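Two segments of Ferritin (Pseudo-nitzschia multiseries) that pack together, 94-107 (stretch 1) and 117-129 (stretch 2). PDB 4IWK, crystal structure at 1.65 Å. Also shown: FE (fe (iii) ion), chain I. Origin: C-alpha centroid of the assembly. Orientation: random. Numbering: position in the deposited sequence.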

# COMPACT_ATOMS: atom_id res chain seq x y z
N LEU A 94 50.06 -6.31 21.94
CA LEU A 94 48.99 -7.06 22.61
C LEU A 94 48.40 -8.09 21.61
O LEU A 94 48.19 -9.28 21.98
CB LEU A 94 47.90 -6.09 23.04
CG LEU A 94 46.66 -6.72 23.72
CD1 LEU A 94 47.05 -7.29 25.09
CD2 LEU A 94 45.57 -5.63 23.79
N GLU A 95 48.05 -7.63 20.43
CA GLU A 95 47.45 -8.52 19.39
C GLU A 95 48.44 -9.65 19.01
O GLU A 95 47.97 -10.82 18.84
CB GLU A 95 46.92 -7.79 18.20
CG GLU A 95 45.60 -7.01 18.53
CD GLU A 95 44.42 -7.83 18.93
OE1 GLU A 95 44.49 -9.07 18.87
OE2 GLU A 95 43.40 -7.16 19.19
N GLN A 96 49.72 -9.32 18.94
CA GLN A 96 50.72 -10.34 18.63
C GLN A 96 50.77 -11.37 19.73
O GLN A 96 50.87 -12.60 19.46
CB GLN A 96 52.07 -9.74 18.41
CG GLN A 96 52.08 -8.94 17.11
CD GLN A 96 53.30 -8.04 16.98
OE1 GLN A 96 53.99 -7.80 17.96
NE2 GLN A 96 53.57 -7.54 15.76
N ALA A 97 50.64 -10.92 20.99
CA ALA A 97 50.47 -11.83 22.11
C ALA A 97 49.25 -12.71 22.08
O ALA A 97 49.31 -13.89 22.51
CB ALA A 97 50.54 -11.09 23.47
N ASN A 98 48.13 -12.13 21.72
CA ASN A 98 46.90 -12.87 21.61
C ASN A 98 47.13 -14.00 20.56
O ASN A 98 46.65 -15.12 20.75
CB ASN A 98 45.79 -11.97 21.13
CG ASN A 98 45.23 -11.06 22.20
OD1 ASN A 98 45.56 -11.18 23.40
ND2 ASN A 98 44.23 -10.23 21.80
N THR A 99 47.77 -13.68 19.46
CA THR A 99 47.98 -14.66 18.35
C THR A 99 48.91 -15.71 18.88
O THR A 99 48.64 -16.88 18.62
CB THR A 99 48.61 -13.98 17.15
OG1 THR A 99 47.70 -13.00 16.65
CG2 THR A 99 48.94 -15.00 15.99
N ARG A 100 50.00 -15.35 19.59
CA ARG A 100 50.90 -16.39 20.12
C ARG A 100 50.21 -17.32 21.07
O ARG A 100 50.43 -18.51 21.02
CB ARG A 100 52.14 -15.80 20.79
CG ARG A 100 53.20 -15.32 19.80
CD ARG A 100 54.52 -14.85 20.52
NE ARG A 100 54.22 -14.39 21.90
CZ ARG A 100 54.02 -13.12 22.31
NH1 ARG A 100 54.13 -12.08 21.49
NH2 ARG A 100 53.67 -12.91 23.59
N SER A 101 49.32 -16.81 21.91
CA SER A 101 48.63 -17.60 22.88
C SER A 101 47.74 -18.64 22.12
O SER A 101 47.61 -19.85 22.51
CB SER A 101 47.80 -16.61 23.71
OG SER A 101 47.18 -17.34 24.70
N LEU A 102 47.11 -18.17 21.06
CA LEU A 102 46.23 -19.01 20.26
C LEU A 102 47.03 -20.08 19.55
O LEU A 102 46.53 -21.22 19.39
CB LEU A 102 45.43 -18.19 19.18
CG LEU A 102 44.27 -17.43 19.81
CD1 LEU A 102 43.73 -16.36 18.83
CD2 LEU A 102 43.13 -18.38 20.25
N LEU A 103 48.18 -19.70 19.00
CA LEU A 103 49.03 -20.73 18.31
C LEU A 103 49.59 -21.71 19.33
O LEU A 103 49.60 -22.91 19.04
CB LEU A 103 50.17 -20.04 17.49
CG LEU A 103 49.68 -19.23 16.25
CD1 LEU A 103 50.90 -18.52 15.65
CD2 LEU A 103 48.96 -19.96 15.09
N ASN A 104 49.87 -21.29 20.56
CA ASN A 104 50.29 -22.26 21.60
C ASN A 104 49.23 -23.26 21.94
O ASN A 104 49.48 -24.48 22.11
CB ASN A 104 50.69 -21.56 22.91
CG ASN A 104 52.00 -20.82 22.81
OD1 ASN A 104 52.78 -21.05 21.90
ND2 ASN A 104 52.21 -19.85 23.72
N LEU A 105 48.01 -22.75 22.08
CA LEU A 105 46.86 -23.62 22.35
C LEU A 105 46.65 -24.58 21.17
O LEU A 105 46.41 -25.79 21.42
CB LEU A 105 45.58 -22.72 22.54
CG LEU A 105 44.36 -23.45 22.82
CD1 LEU A 105 44.43 -24.50 23.99
CD2 LEU A 105 43.23 -22.38 23.10
N ALA A 106 46.67 -24.09 19.91
CA ALA A 106 46.51 -24.97 18.76
C ALA A 106 47.64 -26.05 18.72
O ALA A 106 47.35 -27.19 18.31
CB ALA A 106 46.49 -24.23 17.42
N GLU A 107 48.85 -25.65 19.06
CA GLU A 107 49.99 -26.68 19.10
C GLU A 107 49.69 -27.77 20.11
O GLU A 107 49.87 -28.93 19.77
CB GLU A 107 51.31 -26.04 19.51
CG GLU A 107 51.89 -24.97 18.61
CD GLU A 107 52.76 -25.58 17.55
OE1 GLU A 107 52.60 -26.85 17.38
OE2 GLU A 107 53.57 -24.78 16.95
N VAL A 117 38.91 -29.12 19.27
CA VAL A 117 39.54 -27.88 19.69
C VAL A 117 40.21 -27.22 18.46
O VAL A 117 40.02 -26.01 18.25
CB VAL A 117 40.55 -28.06 20.87
CG1 VAL A 117 41.32 -26.77 21.05
CG2 VAL A 117 39.70 -28.39 22.13
N MET A 118 40.89 -27.98 17.60
CA MET A 118 41.53 -27.28 16.48
C MET A 118 40.52 -26.65 15.57
O MET A 118 40.75 -25.58 15.01
CB MET A 118 42.36 -28.28 15.62
CG MET A 118 43.61 -28.64 16.44
SD MET A 118 44.76 -29.68 15.46
CE MET A 118 43.86 -31.23 15.62
N ALA A 119 39.39 -27.33 15.34
CA ALA A 119 38.34 -26.75 14.49
C ALA A 119 37.70 -25.47 15.12
O ALA A 119 37.46 -24.46 14.46
CB ALA A 119 37.22 -27.77 14.26
N PHE A 120 37.52 -25.53 16.47
CA PHE A 120 37.02 -24.33 17.12
C PHE A 120 37.95 -23.12 16.94
O PHE A 120 37.48 -22.02 16.86
CB PHE A 120 36.86 -24.68 18.64
CG PHE A 120 36.45 -23.48 19.50
CD1 PHE A 120 35.16 -22.99 19.42
CD2 PHE A 120 37.39 -22.88 20.32
CE1 PHE A 120 34.75 -21.86 20.21
CE2 PHE A 120 36.99 -21.73 21.08
CZ PHE A 120 35.69 -21.24 21.01
N LEU A 121 39.27 -23.37 16.99
CA LEU A 121 40.25 -22.29 16.93
C LEU A 121 40.34 -21.66 15.53
O LEU A 121 40.75 -20.48 15.40
CB LEU A 121 41.64 -22.76 17.36
CG LEU A 121 41.76 -23.31 18.79
CD1 LEU A 121 43.17 -23.77 19.04
CD2 LEU A 121 41.43 -22.11 19.72
N ASN A 122 39.99 -22.40 14.48
CA ASN A 122 40.24 -21.85 13.14
C ASN A 122 39.75 -20.45 12.84
O ASN A 122 40.53 -19.60 12.34
CB ASN A 122 39.76 -22.91 12.08
CG ASN A 122 40.70 -24.03 11.94
OD1 ASN A 122 40.25 -25.11 11.47
ND2 ASN A 122 41.87 -23.92 12.39
N PRO A 123 38.53 -20.08 13.20
CA PRO A 123 38.11 -18.69 12.91
C PRO A 123 38.84 -17.69 13.74
O PRO A 123 39.00 -16.55 13.29
CB PRO A 123 36.61 -18.66 13.30
CG PRO A 123 36.22 -20.10 13.56
CD PRO A 123 37.41 -21.01 13.50
N PHE A 124 39.34 -18.09 14.90
CA PHE A 124 40.17 -17.16 15.68
C PHE A 124 41.54 -16.99 15.04
O PHE A 124 42.12 -15.87 15.05
CB PHE A 124 40.39 -17.70 17.13
CG PHE A 124 39.05 -17.72 17.95
CD1 PHE A 124 38.64 -16.55 18.60
CD2 PHE A 124 38.22 -18.82 17.96
CE1 PHE A 124 37.39 -16.54 19.28
CE2 PHE A 124 37.02 -18.85 18.65
CZ PHE A 124 36.59 -17.70 19.30
N HIS A 125 42.09 -18.08 14.44
CA HIS A 125 43.36 -17.86 13.75
C HIS A 125 43.24 -16.81 12.65
O HIS A 125 44.13 -15.93 12.49
CB HIS A 125 43.83 -19.24 13.14
CG HIS A 125 44.26 -20.21 14.18
ND1 HIS A 125 43.85 -21.54 14.20
CD2 HIS A 125 45.00 -20.01 15.28
CE1 HIS A 125 44.42 -22.14 15.26
NE2 HIS A 125 45.08 -21.21 15.93
N LEU A 126 42.14 -16.90 11.88
CA LEU A 126 41.94 -16.01 10.74
C LEU A 126 41.57 -14.63 11.21
O LEU A 126 42.03 -13.70 10.67
CB LEU A 126 40.86 -16.59 9.82
CG LEU A 126 41.32 -17.92 9.22
CD1 LEU A 126 40.18 -18.44 8.33
CD2 LEU A 126 42.57 -17.69 8.34
N GLN A 127 40.82 -14.53 12.33
CA GLN A 127 40.48 -13.20 12.85
C GLN A 127 41.80 -12.51 13.27
O GLN A 127 41.94 -11.33 12.96
CB GLN A 127 39.49 -13.34 14.01
CG GLN A 127 39.35 -12.02 14.85
CD GLN A 127 38.43 -10.97 14.28
OE1 GLN A 127 38.37 -9.78 14.79
NE2 GLN A 127 37.68 -11.36 13.23
N GLN A 128 42.74 -13.20 13.86
CA GLN A 128 43.97 -12.57 14.31
C GLN A 128 44.81 -12.09 13.12
O GLN A 128 45.47 -11.07 13.22
CB GLN A 128 44.84 -13.54 15.13
CG GLN A 128 44.27 -13.78 16.54
CD GLN A 128 43.99 -12.45 17.24
OE1 GLN A 128 42.80 -12.12 17.44
NE2 GLN A 128 45.04 -11.70 17.60
N VAL A 129 44.81 -12.84 12.01
CA VAL A 129 45.49 -12.29 10.83
C VAL A 129 44.87 -10.94 10.44
O VAL A 129 45.57 -9.97 10.14
CB VAL A 129 45.34 -13.31 9.63
CG1 VAL A 129 45.73 -12.64 8.32
CG2 VAL A 129 46.16 -14.54 9.97
FE FE I . 41.95 -8.67 19.34
O HOH W 1 41.90 -10.58 19.54
O HOH W 2 40.31 -7.91 19.07

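The two stretches are helical throughout and run nearly antiparallel: their N-to-C directions differ by 160°, and the axes approach to 9.9 Å. The contact buries 534 Å², counting both sides. The register is marked by three nearest CA–CA pairs, T99 with Q128 at 6.1 Å, L102 with H125 at 7.2 Å and A106 with M118 at 5.9 Å, so residue numbers rise along stretch 1 as they fall along stretch 2.

The polar interactions gather around Q128, which loses more surface to the partner helix than any other residue here. Its CA-to-CB bond points toward stretch 1, and chi1 and chi2, both m, fold the amide into a hole formed by E95, N98, T99 and L102. Q128 NE2 donates two nearly linear hydrogen bonds, to E95 OE1 (3.0 Å, 176° at the hydrogen) and to T99 OG1 (3.1 Å, 166°). A primary amide suits this position because its nitrogen carries two protons, each with an acceptor one turn apart on stretch 1.

E95 links this network to the metal. Its CA-to-CB bond points sideways, but its m, m side chain brings the carboxylate nearer stretch 2. E95 OE1 also accepts a hydrogen bond from N98 ND2 (3.2 Å, 144°) within its own helix, while E95 OE2 binds FE at 2.1 Å, fitting the iron chemistry of a ferritin. Water 1, 1.9 Å from FE through its O, donates to E95 OE1 (3.1 Å from its O) and to Q128 OE1 (2.8 Å from its O). Q128 thus uses both ends of its amide, and through this water its oxygen is tied to the iron site.

Farther along, the packing is apolar. L102 points toward stretch 2 and fits as a knob among L121, F124, H125 and Q128. Its CD1 lies 3.5 Å from Q128 CG and 4.0 Å from F124 CB, and its CD2 is 4.1 Å from L121 CD2; the branched end of leucine thus reaches several neighbors at once. L121 answers from stretch 2: its CD2 meets L105 CD2 at 3.8 Å, and its CD1 approaches A106 CB at 3.7 Å and A106 CA at 3.6 Å. The small side chain of A106 lets this methyl reach the backbone of stretch 1.

H125 begins sideways, but its ring comes nearer stretch 1, which covers 62 Å² of the residue. A106 CB and L102 O lie at the ring edge, near its plane, whereas L103 CD2 approaches obliquely.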